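Local coordinates for protein putative RNase YutE (Bacillus subtilis subsp. subtilis str. 168, PDB 1YLM) that is probably the RNase toxin of a putative type VII toxin-antitoxin pair, a homodimer of the HepT family likely neutralised by its cognate antitoxin YutD, at residues A[2-6]-A[7-11]; A[23-26]-A[27-31]. All coordinates share one frame; numbering follows the deposited sequence.

Contact 1: residues A[2-6]-A[7-11]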
ATOM      1  N   TYR A   2      -0.927  27.907 -16.510  1.00 23.29           N
ATOM      2  CA  TYR A   2      -0.993  26.610 -15.835  1.00 22.33           C
ATOM      3  C   TYR A   2       0.207  25.755 -16.203  1.00 22.28           C
ATOM      4  O   TYR A   2       0.500  25.561 -17.389  1.00 21.39           O
ATOM      5  CB  TYR A   2      -2.245  25.847 -16.240  1.00 22.14           C
ATOM      6  CG  TYR A   2      -3.531  26.557 -15.954  1.00 22.27           C
ATOM      7  CD1 TYR A   2      -3.830  27.013 -14.666  1.00 22.60           C
ATOM      8  CD2 TYR A   2      -4.473  26.739 -16.956  1.00 23.77           C
ATOM      9  CE1 TYR A   2      -5.029  27.671 -14.393  1.00 22.87           C
ATOM     10  CE2 TYR A   2      -5.688  27.383 -16.694  1.00 24.09           C
ATOM     11  CZ  TYR A   2      -5.949  27.856 -15.417  1.00 23.36           C
ATOM     12  OH  TYR A   2      -7.148  28.492 -15.148  1.00 24.94           O
ATOM     13  N   PHE A   3       0.878  25.256 -15.178  1.00 21.92           N
ATOM     14  CA  PHE A   3       1.964  24.298 -15.334  1.00 22.59           C
ATOM     15  C   PHE A   3       1.482  22.979 -14.738  1.00 21.64           C
ATOM     16  O   PHE A   3       1.452  22.788 -13.516  1.00 21.54           O
ATOM     17  CB  PHE A   3       3.243  24.795 -14.659  1.00 23.53           C
ATOM     18  CG  PHE A   3       3.725  26.133 -15.188  1.00 26.83           C
ATOM     19  CD1 PHE A   3       3.245  27.327 -14.644  1.00 28.90           C
ATOM     20  CD2 PHE A   3       4.640  26.197 -16.243  1.00 29.51           C
ATOM     21  CE1 PHE A   3       3.677  28.573 -15.134  1.00 29.17           C
ATOM     22  CE2 PHE A   3       5.078  27.438 -16.747  1.00 30.68           C
ATOM     23  CZ  PHE A   3       4.587  28.627 -16.186  1.00 29.55           C
ATOM     24  N   VAL A   4       1.078  22.089 -15.632  1.00 20.53           N
ATOM     25  CA  VAL A   4       0.441  20.838 -15.266  1.00 19.24           C
ATOM     26  C   VAL A   4       1.416  19.699 -15.554  1.00 18.49           C
ATOM     27  O   VAL A   4       2.008  19.647 -16.638  1.00 18.30           O
ATOM     28  CB  VAL A   4      -0.904  20.659 -16.045  1.00 19.26           C
ATOM     29  CG1 VAL A   4      -1.647  19.379 -15.619  1.00 19.28           C
ATOM     30  CG2 VAL A   4      -1.813  21.884 -15.837  1.00 19.17           C
ATOM     31  N   ASP A   5       1.588  18.788 -14.593  1.00 18.38           N
ATOM     32  CA  ASP A   5       2.470  17.634 -14.796  1.00 17.40           C
ATOM     33  C   ASP A   5       1.777  16.584 -15.674  1.00 16.70           C
ATOM     34  O   ASP A   5       1.381  15.498 -15.235  1.00 16.05           O
ATOM     35  CB  ASP A   5       2.970  17.055 -13.478  1.00 17.41           C
ATOM     36  CG  ASP A   5       4.176  16.116 -13.667  1.00 19.05           C
ATOM     37  OD1 ASP A   5       4.473  15.668 -14.812  1.00 17.39           O
ATOM     38  OD2 ASP A   5       4.818  15.815 -12.652  1.00 19.95           O
ATOM     39  N   ARG A   6       1.618  16.939 -16.936  1.00 15.35           N
ATOM     40  CA  ARG A   6       0.757  16.182 -17.815  1.00 16.07           C
ATOM     41  C   ARG A   6       1.310  14.791 -18.104  1.00 15.54           C
ATOM     42  O   ARG A   6       0.539  13.834 -18.223  1.00 15.83           O
ATOM     43  CB  ARG A   6       0.529  16.951 -19.129  1.00 15.34           C
ATOM     44  CG  ARG A   6      -0.587  16.343 -19.987  1.00 15.49           C
ATOM     45  CD  ARG A   6      -0.913  17.228 -21.215  1.00 16.71           C
ATOM     46  NE  ARG A   6      -2.067  16.693 -21.932  1.00 16.36           N
ATOM     47  CZ  ARG A   6      -2.788  17.369 -22.826  1.00 18.47           C
ATOM     48  NH1 ARG A   6      -2.477  18.627 -23.140  1.00 20.97           N
ATOM     49  NH2 ARG A   6      -3.825  16.781 -23.407  1.00 19.35           N
ATOM     50  N   SER A   7       2.627  14.695 -18.239  1.00 16.49           N
ATOM     51  CA  SER A   7       3.316  13.391 -18.390  1.00 17.59           C
ATOM     52  C   SER A   7       2.986  12.422 -17.235  1.00 17.40           C
ATOM     53  O   SER A   7       2.606  11.277 -17.468  1.00 16.62           O
ATOM     54  CB  SER A   7       4.833  13.599 -18.430  1.00 18.21           C
ATOM     55  OG  SER A   7       5.184  14.322 -19.583  1.00 23.28           O
ATOM     56  N   LYS A   8       3.131  12.907 -16.007  1.00 16.93           N
ATOM     57  CA  LYS A   8       2.835  12.122 -14.810  1.00 16.66           C
ATOM     58  C   LYS A   8       1.376  11.678 -14.811  1.00 16.18           C
ATOM     59  O   LYS A   8       1.083  10.502 -14.564  1.00 15.63           O
ATOM     60  CB  LYS A   8       3.143  12.939 -13.547  1.00 17.53           C
ATOM     61  CG  LYS A   8       2.959  12.165 -12.240  1.00 18.84           C
ATOM     62  CD  LYS A   8       3.431  12.987 -11.055  1.00 20.59           C
ATOM     63  CE  LYS A   8       3.280  12.220  -9.749  1.00 22.99           C
ATOM     64  NZ  LYS A   8       1.864  12.087  -9.310  1.00 23.78           N
ATOM     65  N   ILE A   9       0.460  12.606 -15.097  1.00 16.44           N
ATOM     66  CA  ILE A   9      -0.973  12.314 -15.050  1.00 16.79           C
ATOM     67  C   ILE A   9      -1.279  11.255 -16.099  1.00 17.35           C
ATOM     68  O   ILE A   9      -1.921  10.242 -15.813  1.00 17.48           O
ATOM     69  CB  ILE A   9      -1.855  13.584 -15.280  1.00 16.85           C
ATOM     70  CG1 ILE A   9      -1.680  14.587 -14.127  1.00 15.62           C
ATOM     71  CG2 ILE A   9      -3.347  13.196 -15.456  1.00 17.15           C
ATOM     72  CD1 ILE A   9      -2.234  15.987 -14.418  1.00 16.81           C
ATOM     73  N   GLU A  10      -0.794  11.461 -17.313  1.00 17.19           N
ATOM     74  CA  GLU A  10      -1.200  10.567 -18.377  1.00 18.54           C
ATOM     75  C   GLU A  10      -0.592   9.146 -18.406  1.00 18.15           C
ATOM     76  O   GLU A  10      -1.334   8.156 -18.560  1.00 17.16           O
ATOM     77  CB  GLU A  10      -0.910  11.209 -19.766  1.00 18.93           C
ATOM     78  CG  GLU A  10      -1.689  12.493 -20.098  1.00 19.05           C
ATOM     79  CD  GLU A  10      -1.380  13.093 -21.485  1.00 22.11           C
ATOM     80  OE1 GLU A  10      -0.327  12.766 -22.079  1.00 24.26           O
ATOM     81  OE2 GLU A  10      -2.214  13.893 -21.980  1.00 21.95           O
ATOM     82  N   LYS A  11       0.695   8.980 -18.122  1.00 18.38           N
ATOM     83  CA  LYS A  11       1.220   7.860 -17.323  1.00 18.08           C
ATOM     84  C   LYS A  11       0.428   7.153 -16.252  1.00 17.06           C
ATOM     85  O   LYS A  11       0.229   5.932 -16.347  1.00 14.29           O
ATOM     86  CB  LYS A  11       2.731   7.975 -17.045  1.00 18.77           C
ATOM     87  CG  LYS A  11       3.535   8.123 -18.369  1.00 20.30           C
ATOM     88  CD  LYS A  11       4.994   8.582 -18.149  1.00 21.38           C
ATOM     89  CE  LYS A  11       5.634   9.240 -19.407  1.00 23.78           C
ATOM     90  NZ  LYS A  11       6.965   9.897 -19.068  1.00 26.16           N
TER
HETATM   91  O   HOH W   1      -4.820  14.228 -22.372  1.00 34.04           O
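With CG anti to the backbone N (chi1 -169°) and an extended chain, Arg6 carries its guanidinium across to Glu10, one helical turn on, whose chi1 of -64° sets CG beside its own backbone N and returns the carboxylate toward Arg6. The salt bridge runs from Arg6 NE to Glu10 OE2 at 2.8 Å; the two flat groups lie 74° apart, and OE2 is met from above the carboxylate plane. Water 1, in the guanidinium plane, completes the grip, accepting from Arg6 NH2 (2.9 Å) and donating to Glu10 OE2 (2.7 Å). Arg6 NH1 instead bonds the carbonyls of Gly138 and Ser141, tying the C-terminal tail to this helix start. The setting is the N-terminus of helix 6-23 in a HepT-like helical protein, with Asp5 as N-cap: its OD1 accepts from Lys8 N at 3.3 Å, and its O from Ile9 N at 3.0 Å. Val4 and Ile9 flank the cap as a hydrophobic staple, CG1 of Val4 lying 3.6 Å from CD1 of Ile9. The Lys8 chain crosses the Asp5 carboxylate at a slant, CD 3.5 Å from OD2, before NZ pairs with Asp55 on helix 32-59.

Contact 2: residues A[23-26]-A[27-31]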
ATOM      1  N   PHE A  23      -8.962  -6.055 -13.302  1.00 24.39           N
ATOM      2  CA  PHE A  23     -10.115  -6.268 -12.426  1.00 25.90           C
ATOM      3  C   PHE A  23     -11.260  -6.876 -13.224  1.00 27.27           C
ATOM      4  O   PHE A  23     -11.959  -7.766 -12.749  1.00 27.88           O
ATOM      5  CB  PHE A  23     -10.584  -4.966 -11.763  1.00 25.59           C
ATOM      6  CG  PHE A  23     -11.850  -5.129 -10.967  1.00 25.67           C
ATOM      7  CD1 PHE A  23     -11.819  -5.746  -9.720  1.00 25.09           C
ATOM      8  CD2 PHE A  23     -13.075  -4.712 -11.482  1.00 25.92           C
ATOM      9  CE1 PHE A  23     -12.996  -5.926  -8.977  1.00 25.27           C
ATOM     10  CE2 PHE A  23     -14.258  -4.881 -10.749  1.00 25.83           C
ATOM     11  CZ  PHE A  23     -14.212  -5.490  -9.492  1.00 25.35           C
ATOM     12  N   ASP A  24     -11.444  -6.402 -14.445  1.00 28.94           N
ATOM     13  CA  ASP A  24     -12.564  -6.853 -15.247  1.00 31.66           C
ATOM     14  C   ASP A  24     -12.301  -8.227 -15.890  1.00 33.21           C
ATOM     15  O   ASP A  24     -13.130  -8.716 -16.640  1.00 34.08           O
ATOM     16  CB  ASP A  24     -12.916  -5.784 -16.289  1.00 31.29           C
ATOM     17  CG  ASP A  24     -14.297  -5.970 -16.872  1.00 32.93           C
ATOM     18  OD1 ASP A  24     -15.293  -5.991 -16.108  1.00 33.43           O
ATOM     19  OD2 ASP A  24     -14.378  -6.101 -18.108  1.00 34.22           O
ATOM     20  N   SER A  25     -11.173  -8.855 -15.537  1.00 35.35           N
ATOM     21  CA  SER A  25     -10.717 -10.129 -16.119  1.00 37.17           C
ATOM     22  C   SER A  25     -11.294 -11.375 -15.437  1.00 38.56           C
ATOM     23  O   SER A  25     -11.842 -11.298 -14.328  1.00 39.14           O
ATOM     24  CB  SER A  25      -9.180 -10.210 -16.084  1.00 37.23           C
ATOM     25  OG  SER A  25      -8.697 -10.609 -14.797  1.00 36.43           O
ATOM     26  N   GLN A  26     -11.129 -12.528 -16.088  1.00 39.96           N
ATOM     27  CA  GLN A  26     -11.663 -13.804 -15.565  1.00 41.13           C
ATOM     28  C   GLN A  26     -10.707 -14.488 -14.566  1.00 41.18           C
ATOM     29  O   GLN A  26     -10.019 -15.450 -14.915  1.00 41.41           O
ATOM     30  CB  GLN A  26     -12.042 -14.759 -16.715  1.00 41.58           C
ATOM     31  CG  GLN A  26     -12.128 -14.093 -18.090  1.00 43.97           C
ATOM     32  CD  GLN A  26     -13.396 -14.437 -18.861  1.00 46.56           C
ATOM     33  OE1 GLN A  26     -14.484 -13.954 -18.536  1.00 48.00           O
ATOM     34  NE2 GLN A  26     -13.253 -15.248 -19.909  1.00 47.19           N
ATOM     35  N   THR A  27     -10.668 -13.956 -13.340  1.00 41.01           N
ATOM     36  CA  THR A  27      -9.902 -14.476 -12.184  1.00 40.51           C
ATOM     37  C   THR A  27     -11.051 -14.956 -11.279  1.00 40.27           C
ATOM     38  O   THR A  27     -12.004 -14.193 -11.099  1.00 40.97           O
ATOM     39  CB  THR A  27      -9.038 -13.347 -11.612  1.00 40.47           C
ATOM     40  OG1 THR A  27      -8.266 -12.780 -12.685  1.00 40.69           O
ATOM     41  CG2 THR A  27      -8.099 -13.851 -10.559  1.00 39.92           C
ATOM     42  N   ASP A  28     -11.018 -16.151 -10.645  1.00 39.61           N
ATOM     43  CA  ASP A  28     -10.642 -16.359  -9.194  1.00 38.49           C
ATOM     44  C   ASP A  28     -10.071 -15.365  -8.178  1.00 37.13           C
ATOM     45  O   ASP A  28      -8.952 -15.531  -7.679  1.00 37.56           O
ATOM     46  CB  ASP A  28     -10.160 -17.797  -8.894  1.00 38.76           C
ATOM     47  CG  ASP A  28     -10.864 -18.394  -7.660  1.00 40.36           C
ATOM     48  OD1 ASP A  28     -11.808 -17.748  -7.138  1.00 41.51           O
ATOM     49  OD2 ASP A  28     -10.494 -19.507  -7.212  1.00 42.01           O
ATOM     50  N   TRP A  29     -10.922 -14.426  -7.773  1.00 35.19           N
ATOM     51  CA  TRP A  29     -10.597 -13.498  -6.699  1.00 33.47           C
ATOM     52  C   TRP A  29     -10.693 -14.158  -5.330  1.00 33.21           C
ATOM     53  O   TRP A  29     -10.434 -13.530  -4.309  1.00 33.32           O
ATOM     54  CB  TRP A  29     -11.508 -12.277  -6.764  1.00 32.14           C
ATOM     55  CG  TRP A  29     -11.437 -11.576  -8.078  1.00 30.28           C
ATOM     56  CD1 TRP A  29     -12.443 -11.439  -8.981  1.00 29.44           C
ATOM     57  CD2 TRP A  29     -10.287 -10.937  -8.654  1.00 28.82           C
ATOM     58  NE1 TRP A  29     -12.003 -10.743 -10.082  1.00 29.39           N
ATOM     59  CE2 TRP A  29     -10.684 -10.411  -9.900  1.00 28.83           C
ATOM     60  CE3 TRP A  29      -8.964 -10.749  -8.232  1.00 28.35           C
ATOM     61  CZ2 TRP A  29      -9.800  -9.715 -10.737  1.00 29.63           C
ATOM     62  CZ3 TRP A  29      -8.091 -10.056  -9.062  1.00 28.41           C
ATOM     63  CH2 TRP A  29      -8.512  -9.546 -10.295  1.00 28.68           C
ATOM     64  N   GLN A  30     -11.048 -15.435  -5.317  1.00 33.16           N
ATOM     65  CA  GLN A  30     -11.292 -16.105  -4.054  1.00 33.21           C
ATOM     66  C   GLN A  30     -10.359 -17.198  -3.501  1.00 31.86           C
ATOM     67  O   GLN A  30     -10.393 -17.345  -2.269  1.00 32.17           O
ATOM     68  CB  GLN A  30     -12.704 -16.754  -4.063  1.00 33.45           C
ATOM     69  CG  GLN A  30     -13.880 -15.846  -4.425  1.00 36.90           C
ATOM     70  CD  GLN A  30     -15.106 -16.089  -3.555  1.00 41.15           C
ATOM     71  OE1 GLN A  30     -16.189 -16.417  -4.059  1.00 44.04           O
ATOM     72  NE2 GLN A  30     -14.946 -15.920  -2.240  1.00 42.94           N
ATOM     73  N   SER A  31      -9.449 -17.876  -4.236  1.00 30.43           N
ATOM     74  CA  SER A  31      -7.955 -17.760  -4.033  1.00 28.52           C
ATOM     75  C   SER A  31      -7.550 -16.760  -2.958  1.00 27.08           C
ATOM     76  O   SER A  31      -7.766 -15.575  -3.134  1.00 25.61           O
ATOM     77  CB  SER A  31      -7.058 -18.056  -5.257  1.00 28.67           C
ATOM     78  OG  SER A  31      -6.787 -16.955  -6.065  1.00 28.99           O
TER
HETATM   79  O   HOH W   2     -13.430  -9.930 -12.438  1.00 40.12           O
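The loop that joins helix 6-23 to helix 32-59 is built as a series of small turns, and Ser25, Thr27 and Trp29 close it on itself. Gln26 sits at the centre of an inverse gamma turn, spanned by a weak bond from Thr27 N to Ser25 O (N-H...O angle 138°). A second, side-chain link runs beside it: Thr27 OG1 donates to Ser25 OG at 3.1 Å. Ser25 can receive it because its chi1 of 81° places OG between backbone N and carbonyl carbon, and the same oxygen bonds Leu22 O in the last turn of the preceding helix.

Trp29 folds back over this turn. Thr27 CB lies 3.7 Å above the plane of the indole, over its centre, while the carbonyl oxygen of Phe23 comes to the ring edge, 3.5 Å from Trp29 CZ2. Water 2, at the edge and in the ring plane, joins the three polar groups gathered there: it accepts from Trp29 NE1 at 2.9 Å and donates to Phe23 O (2.6 Å) and Ser25 O (2.8 Å). The last carbonyl of helix 6-23 and one from the loop just after it are thus joined through water to the indole N-H. Around this group, the rings of Phe23 and Trp29 both meet Tyr112, and both residues pack on Leu38 of helix 32-59; Thr27 and Trp29 also touch Ile33 of the second subunit.

Around the tryptophan's own backbone, Asp28 forms an Asx turn, its OD1 taking the N-H of Gln30 at 3.0 Å from above the carboxylate plane. Ser31 then serves as N-cap of helix 32-59, with OG accepting from Gly34 N and donating to Asp28 O at 3.1 Å.

Both contacts are local and frame the same helix: contact 1 starts helix 6-23, and contact 2 follows its end and leads into helix 32-59. Their centres are about 32 Å apart, on opposite sides of the chain's centre. Contact 1 is partly buried: its apolar staple and arginine lie against helix 119-137, and Ile9 also meets helix 32-59, on which contact 2 packs Phe23 and Trp29. Contact 2 is a surface contact without a salt bridge across it; hydroxyls, carbonyls and an indole N-H do the work. Each has one bridging water, but one joins charged side chains and the other links backbone carbonyls to a ring. Helix capping is common to both, by aspartate in one and serine in the other.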